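Local coordinates for protein FucU (Bifidobacterium longum subsp. infantis, PDB 3MVK) that probably catalyses the interconversion of the alpha and beta anomers of L-fucose, and may also act as a D-ribose pyranase, at residues D82-P87 with S131-N136; P72-E77 with G108-F113. All blocks are in the same frame, centred on the assembly; numbering follows the deposited sequence.

Contact 1 of 2, residues D82-P87 with S131-N136; sequences DTVATP and SAQYAN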
loop_
_atom_site.group_PDB
_atom_site.type_symbol
_atom_site.label_atom_id
_atom_site.label_comp_id
_atom_site.label_asym_id
_atom_site.label_seq_id
_atom_site.Cartn_x
_atom_site.Cartn_y
_atom_site.Cartn_z
ATOM N N ASP G 82 25.897 -26.486 25.898
ATOM C CA ASP G 82 25.273 -25.389 26.653
ATOM C C ASP G 82 24.507 -26.002 27.830
ATOM O O ASP G 82 23.507 -26.686 27.625
ATOM C CB ASP G 82 24.321 -24.619 25.731
ATOM C CG ASP G 82 23.796 -23.326 26.342
ATOM O OD1 ASP G 82 24.056 -23.023 27.536
ATOM O OD2 ASP G 82 23.119 -22.587 25.599
ATOM N N THR G 83 24.991 -25.785 29.052
ATOM C CA THR G 83 24.453 -26.476 30.230
ATOM C C THR G 83 23.393 -25.669 30.987
ATOM O O THR G 83 22.969 -26.089 32.065
ATOM C CB THR G 83 25.583 -26.853 31.240
ATOM O OG1 THR G 83 26.231 -25.658 31.680
ATOM C CG2 THR G 83 26.617 -27.758 30.589
ATOM N N VAL G 84 22.950 -24.532 30.435
ATOM C CA VAL G 84 22.033 -23.618 31.154
ATOM C C VAL G 84 20.786 -24.357 31.683
ATOM O O VAL G 84 20.200 -25.185 30.998
ATOM C CB VAL G 84 21.633 -22.381 30.280
ATOM C CG1 VAL G 84 20.848 -22.815 29.059
ATOM C CG2 VAL G 84 20.848 -21.330 31.091
ATOM N N ALA G 85 20.410 -24.086 32.929
ATOM C CA ALA G 85 19.177 -24.648 33.469
ATOM C C ALA G 85 17.972 -24.182 32.641
ATOM O O ALA G 85 17.961 -23.045 32.122
ATOM C CB ALA G 85 19.009 -24.214 34.906
ATOM N N THR G 86 16.965 -25.056 32.546
ATOM C CA THR G 86 15.706 -24.740 31.857
ATOM C C THR G 86 14.459 -25.118 32.680
ATOM O O THR G 86 13.654 -25.966 32.265
ATOM C CB THR G 86 15.638 -25.445 30.482
ATOM O OG1 THR G 86 15.729 -26.862 30.668
ATOM C CG2 THR G 86 16.764 -24.955 29.527
ATOM N N PRO G 87 14.269 -24.462 33.835
ATOM C CA PRO G 87 13.097 -24.784 34.652
ATOM C C PRO G 87 11.767 -24.439 33.968
ATOM O O PRO G 87 10.756 -25.047 34.281
ATOM C CB PRO G 87 13.296 -23.918 35.897
ATOM C CG PRO G 87 14.161 -22.791 35.451
ATOM C CD PRO G 87 15.113 -23.453 34.499
ATOM N N SER G 131 12.973 -13.851 29.780
ATOM C CA SER G 131 14.423 -13.721 29.900
ATOM C C SER G 131 15.139 -15.067 29.929
ATOM O O SER G 131 16.333 -15.137 29.647
ATOM C CB SER G 131 14.796 -12.882 31.121
ATOM O OG SER G 131 14.330 -13.493 32.299
ATOM N N ALA G 132 14.425 -16.137 30.251
ATOM C CA ALA G 132 15.060 -17.466 30.216
ATOM C C ALA G 132 15.424 -17.899 28.788
ATOM O O ALA G 132 14.669 -17.639 27.834
ATOM C CB ALA G 132 14.170 -18.494 30.873
ATOM N N GLN G 133 16.590 -18.534 28.638
ATOM C CA GLN G 133 16.929 -19.169 27.369
ATOM C C GLN G 133 16.176 -20.485 27.150
ATOM O O GLN G 133 15.711 -21.151 28.101
ATOM C CB GLN G 133 18.429 -19.427 27.239
ATOM C CG GLN G 133 19.256 -18.216 26.812
ATOM C CD GLN G 133 20.712 -18.597 26.693
ATOM O OE1 GLN G 133 21.392 -18.793 27.704
ATOM N NE2 GLN G 133 21.193 -18.747 25.459
ATOM N N TYR G 134 16.091 -20.851 25.874
ATOM C CA TYR G 134 15.335 -22.018 25.410
ATOM C C TYR G 134 13.901 -22.053 25.933
ATOM O O TYR G 134 13.383 -23.119 26.246
ATOM C CB TYR G 134 16.088 -23.321 25.731
ATOM C CG TYR G 134 17.505 -23.301 25.195
ATOM C CD1 TYR G 134 17.762 -23.556 23.836
ATOM C CD2 TYR G 134 18.589 -23.030 26.033
ATOM C CE1 TYR G 134 19.059 -23.537 23.328
ATOM C CE2 TYR G 134 19.905 -23.024 25.535
ATOM C CZ TYR G 134 20.132 -23.291 24.192
ATOM O OH TYR G 134 21.415 -23.279 23.705
ATOM N N ALA G 135 13.269 -20.878 26.009
ATOM C CA ALA G 135 11.865 -20.771 26.462
ATOM C C ALA G 135 10.897 -20.619 25.285
ATOM O O ALA G 135 9.711 -20.314 25.471
ATOM C CB ALA G 135 11.717 -19.619 27.441
ATOM N N ASN G 136 11.397 -20.848 24.077
ATOM C CA ASN G 136 10.534 -20.847 22.879
ATOM C C ASN G 136 9.595 -22.012 22.898
ATOM O O ASN G 136 9.976 -23.095 23.338
ATOM C CB ASN G 136 11.388 -20.933 21.624
ATOM C CG ASN G 136 12.478 -19.909 21.627
ATOM O OD1 ASN G 136 13.677 -20.236 21.608
ATOM N ND2 ASN G 136 12.091 -18.680 21.660
HETATM O O HOH W 1 23.638 -20.257 28.260
HETATM O O HOH W 2 16.079 -21.402 30.700
#
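Y134 and D82 reach toward each other tip to tip, the phenol OH donating to D82 OD2 over 2.6 Å. The ring and carboxylate planes stand 63° apart, and the hydroxyl meets OD2 on its anti side, 26° out of the carboxylate plane. D82 CG is anti to the backbone N (chi1 -170°), beside its carbonyl carbon; from there OD2 meets the phenol while OD1 accepts a weak bond from V84 N. OD2 also bonds Y68 OH of the second subunit, and Y134 OH is bonded in turn to V79 N, so OD2 and the phenol oxygen each have two partners.

V84 meets the same ring from the side: its CG1 lies at the ring edge, in plane, 3.7 Å from Y134 CE2. Nearer the backbone, the methyl T86 CG2 rests 4.2 Å from Y134 CB, loosely and at a slant.

Across to 82-87, Q133 is linked by water. One water donates to D82 OD1 and, at 2.7 Å, to Q133 OE1; another donates to A85 O and, at 2.6 Å, to Q133 O. The other end of the same amide, Q133 NE2, has its main partner in Y68 OH of the second subunit and also bonds a glycerol. That glycerol, probably from the crystallisation liquor, also bonds Y134 N and N136 OD1, and may mark a polar pocket beside the subunit boundary.

This surface contact joins two loops: 82-87 lies between strand 73-76 and helix 88-97, whose W89 bonds Y134 O, while 131-136 lies between strands 124-128 and 137-140 and sets the tyrosine against M76 of strand 73-76.

Contact 2 of 2, residues P72-E77 with G108-F113; sequences PATLME and GSLERF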
loop_
_atom_site.group_PDB
_atom_site.type_symbol
_atom_site.label_atom_id
_atom_site.label_comp_id
_atom_site.label_asym_id
_atom_site.label_seq_id
_atom_site.Cartn_x
_atom_site.Cartn_y
_atom_site.Cartn_z
ATOM N N PRO G 72 1.869 -31.831 20.335
ATOM C CA PRO G 72 1.444 -30.546 19.724
ATOM C C PRO G 72 2.236 -29.317 20.207
ATOM O O PRO G 72 2.110 -28.232 19.604
ATOM C CB PRO G 72 -0.033 -30.438 20.145
ATOM C CG PRO G 72 -0.125 -31.221 21.416
ATOM C CD PRO G 72 0.806 -32.400 21.188
ATOM N N ALA G 73 3.046 -29.483 21.265
ATOM C CA ALA G 73 3.917 -28.414 21.769
ATOM C C ALA G 73 5.374 -28.774 21.492
ATOM O O ALA G 73 5.763 -29.930 21.641
ATOM C CB ALA G 73 3.674 -28.188 23.265
ATOM N N THR G 74 6.174 -27.812 21.031
ATOM C CA THR G 74 7.561 -28.140 20.694
ATOM C C THR G 74 8.513 -27.141 21.320
ATOM O O THR G 74 8.344 -25.930 21.146
ATOM C CB THR G 74 7.803 -28.146 19.149
ATOM O OG1 THR G 74 6.802 -28.927 18.506
ATOM C CG2 THR G 74 9.162 -28.713 18.796
ATOM N N LEU G 75 9.533 -27.672 22.010
ATOM C CA LEU G 75 10.639 -26.880 22.554
ATOM C C LEU G 75 11.867 -26.890 21.657
ATOM O O LEU G 75 12.013 -27.739 20.778
ATOM C CB LEU G 75 11.056 -27.418 23.942
ATOM C CG LEU G 75 10.083 -27.189 25.091
ATOM C CD1 LEU G 75 10.460 -28.131 26.239
ATOM C CD2 LEU G 75 10.053 -25.742 25.577
HETATM N N MSE G 76 12.749 -25.931 21.888
HETATM C CA MSE G 76 14.062 -25.904 21.259
HETATM C C MSE G 76 15.056 -26.679 22.134
HETATM O O MSE G 76 15.188 -26.400 23.321
HETATM C CB MSE G 76 14.541 -24.460 21.114
HETATM C CG MSE G 76 15.871 -24.319 20.391
HETATM SE SE MSE G 76 16.553 -22.523 20.379
HETATM C CE MSE G 76 15.579 -21.849 18.798
ATOM N N GLU G 77 15.765 -27.634 21.542
ATOM C CA GLU G 77 16.821 -28.356 22.253
ATOM C C GLU G 77 18.017 -27.462 22.518
ATOM O O GLU G 77 18.372 -26.633 21.690
ATOM C CB GLU G 77 17.269 -29.561 21.415
ATOM C CG GLU G 77 16.183 -30.610 21.306
ATOM C CD GLU G 77 16.460 -31.690 20.280
ATOM O OE1 GLU G 77 17.563 -31.726 19.708
ATOM O OE2 GLU G 77 15.547 -32.513 20.038
ATOM N N GLY G 108 7.270 -32.094 22.548
ATOM C CA GLY G 108 8.415 -32.615 21.820
ATOM C C GLY G 108 9.502 -31.570 21.741
ATOM O O GLY G 108 9.436 -30.539 22.409
ATOM N N SER G 109 10.513 -31.833 20.918
ATOM C CA SER G 109 11.624 -30.897 20.771
ATOM C C SER G 109 12.254 -30.972 19.390
ATOM O O SER G 109 12.103 -31.971 18.676
ATOM C CB SER G 109 12.680 -31.142 21.862
ATOM O OG SER G 109 13.358 -32.381 21.652
ATOM N N LEU G 110 12.968 -29.906 19.031
ATOM C CA LEU G 110 13.712 -29.817 17.786
ATOM C C LEU G 110 15.050 -29.189 18.050
ATOM O O LEU G 110 15.154 -28.198 18.773
ATOM C CB LEU G 110 12.984 -28.957 16.734
ATOM C CG LEU G 110 11.751 -29.543 16.029
ATOM C CD1 LEU G 110 11.039 -28.447 15.221
ATOM C CD2 LEU G 110 12.094 -30.715 15.121
ATOM N N GLU G 111 16.063 -29.742 17.391
ATOM C CA GLU G 111 17.375 -29.126 17.335
ATOM C C GLU G 111 17.253 -27.656 16.906
ATOM O O GLU G 111 16.354 -27.300 16.139
ATOM C CB GLU G 111 18.255 -29.916 16.367
ATOM C CG GLU G 111 19.651 -29.358 16.242
ATOM C CD GLU G 111 19.772 -28.247 15.189
ATOM O OE1 GLU G 111 19.047 -28.300 14.168
ATOM O OE2 GLU G 111 20.609 -27.335 15.363
ATOM N N ARG G 112 18.149 -26.813 17.418
ATOM C CA ARG G 112 18.043 -25.361 17.293
ATOM C C ARG G 112 17.687 -24.882 15.873
ATOM O O ARG G 112 16.713 -24.162 15.669
ATOM C CB ARG G 112 19.349 -24.691 17.768
ATOM C CG ARG G 112 19.337 -23.193 17.608
ATOM C CD ARG G 112 20.561 -22.473 18.199
ATOM N NE ARG G 112 20.451 -21.027 17.963
ATOM C CZ ARG G 112 21.472 -20.187 17.792
ATOM N NH1 ARG G 112 22.732 -20.621 17.863
ATOM N NH2 ARG G 112 21.230 -18.894 17.571
ATOM N N PHE G 113 18.506 -25.252 14.901
ATOM C CA PHE G 113 18.296 -24.751 13.546
ATOM C C PHE G 113 17.059 -25.350 12.877
ATOM O O PHE G 113 16.347 -24.651 12.155
ATOM C CB PHE G 113 19.594 -24.856 12.737
ATOM C CG PHE G 113 20.629 -23.886 13.212
ATOM C CD1 PHE G 113 20.631 -22.572 12.751
ATOM C CD2 PHE G 113 21.543 -24.249 14.193
ATOM C CE1 PHE G 113 21.558 -21.648 13.224
ATOM C CE2 PHE G 113 22.462 -23.324 14.676
ATOM C CZ PHE G 113 22.473 -22.025 14.187
HETATM O O HOH W 3 19.954 -27.661 19.595
#
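M76 and R112 lie side by side, pointing the same way, with the selenium of this selenomethionine 4.0 Å from R112 CG. The arginine guanidinium carries F113 CZ over one face, 3.9 Å above the plane and offset toward the rim. R112 CG in turn sits above one face of the F113 ring, again near the rim, and E111 OE2 lies at that ring's edge, in plane. R112 keeps CG anti to the backbone N (chi1 177°) and stays extended as far as NE; its NH2 bonds Y116 OH, and H22 of the second subunit packs on it.

The two strands run parallel, T74 beside G108, L75 beside S109 and M76 beside L110. Bonds from G108 N to A73 O, L75 N to G108 O, L110 N to L75 O and E77 N to L110 O join them, the last at 2.9 Å. Strands 73-76 and 107-110, with helix 88-97 between them in the chain, form a beta-alpha-beta unit; W89 and Y92 of that helix pack on L75. On the face shared by T74 and L110, T74 CG2 touches L110 CG at 3.9 Å.

S109 OG, on the sheet face of L75, donates to E77 OE2 across 2.7 Å, on the anti lone pair. E111 N-caps helix 112-119: F113 N reaches E111 OE2 at 3.0 Å, nearly straight at 171° but from above the carboxylate plane, while OE1 bonds A114 N. A water accepts from R112 N and donates to E77 O at 2.8 Å, bridging the helix start to the end of segment 72-77.

In the fold
Contact 2 lies deeper, partly buried along two neighbouring strands of the sheet, and it rests on regular backbone bonds. Contact 1 sits at the surface between two loops, where a side-chain bond and bridging waters do that work. Strand 73-76 belongs to contact 2, through its pairing with 107-110; contact 1 meets it only by packing, and its 82-87 segment lies in the loop after it. Their centres are about 13 Å apart, yet they touch, Y134 CD1 lying 3.8 Å from M76 SE and N136 O 3.5 Å from L75 CD2. A second subunit reaches both, through polar bonds and packing at contact 1 and through packing at contact 2.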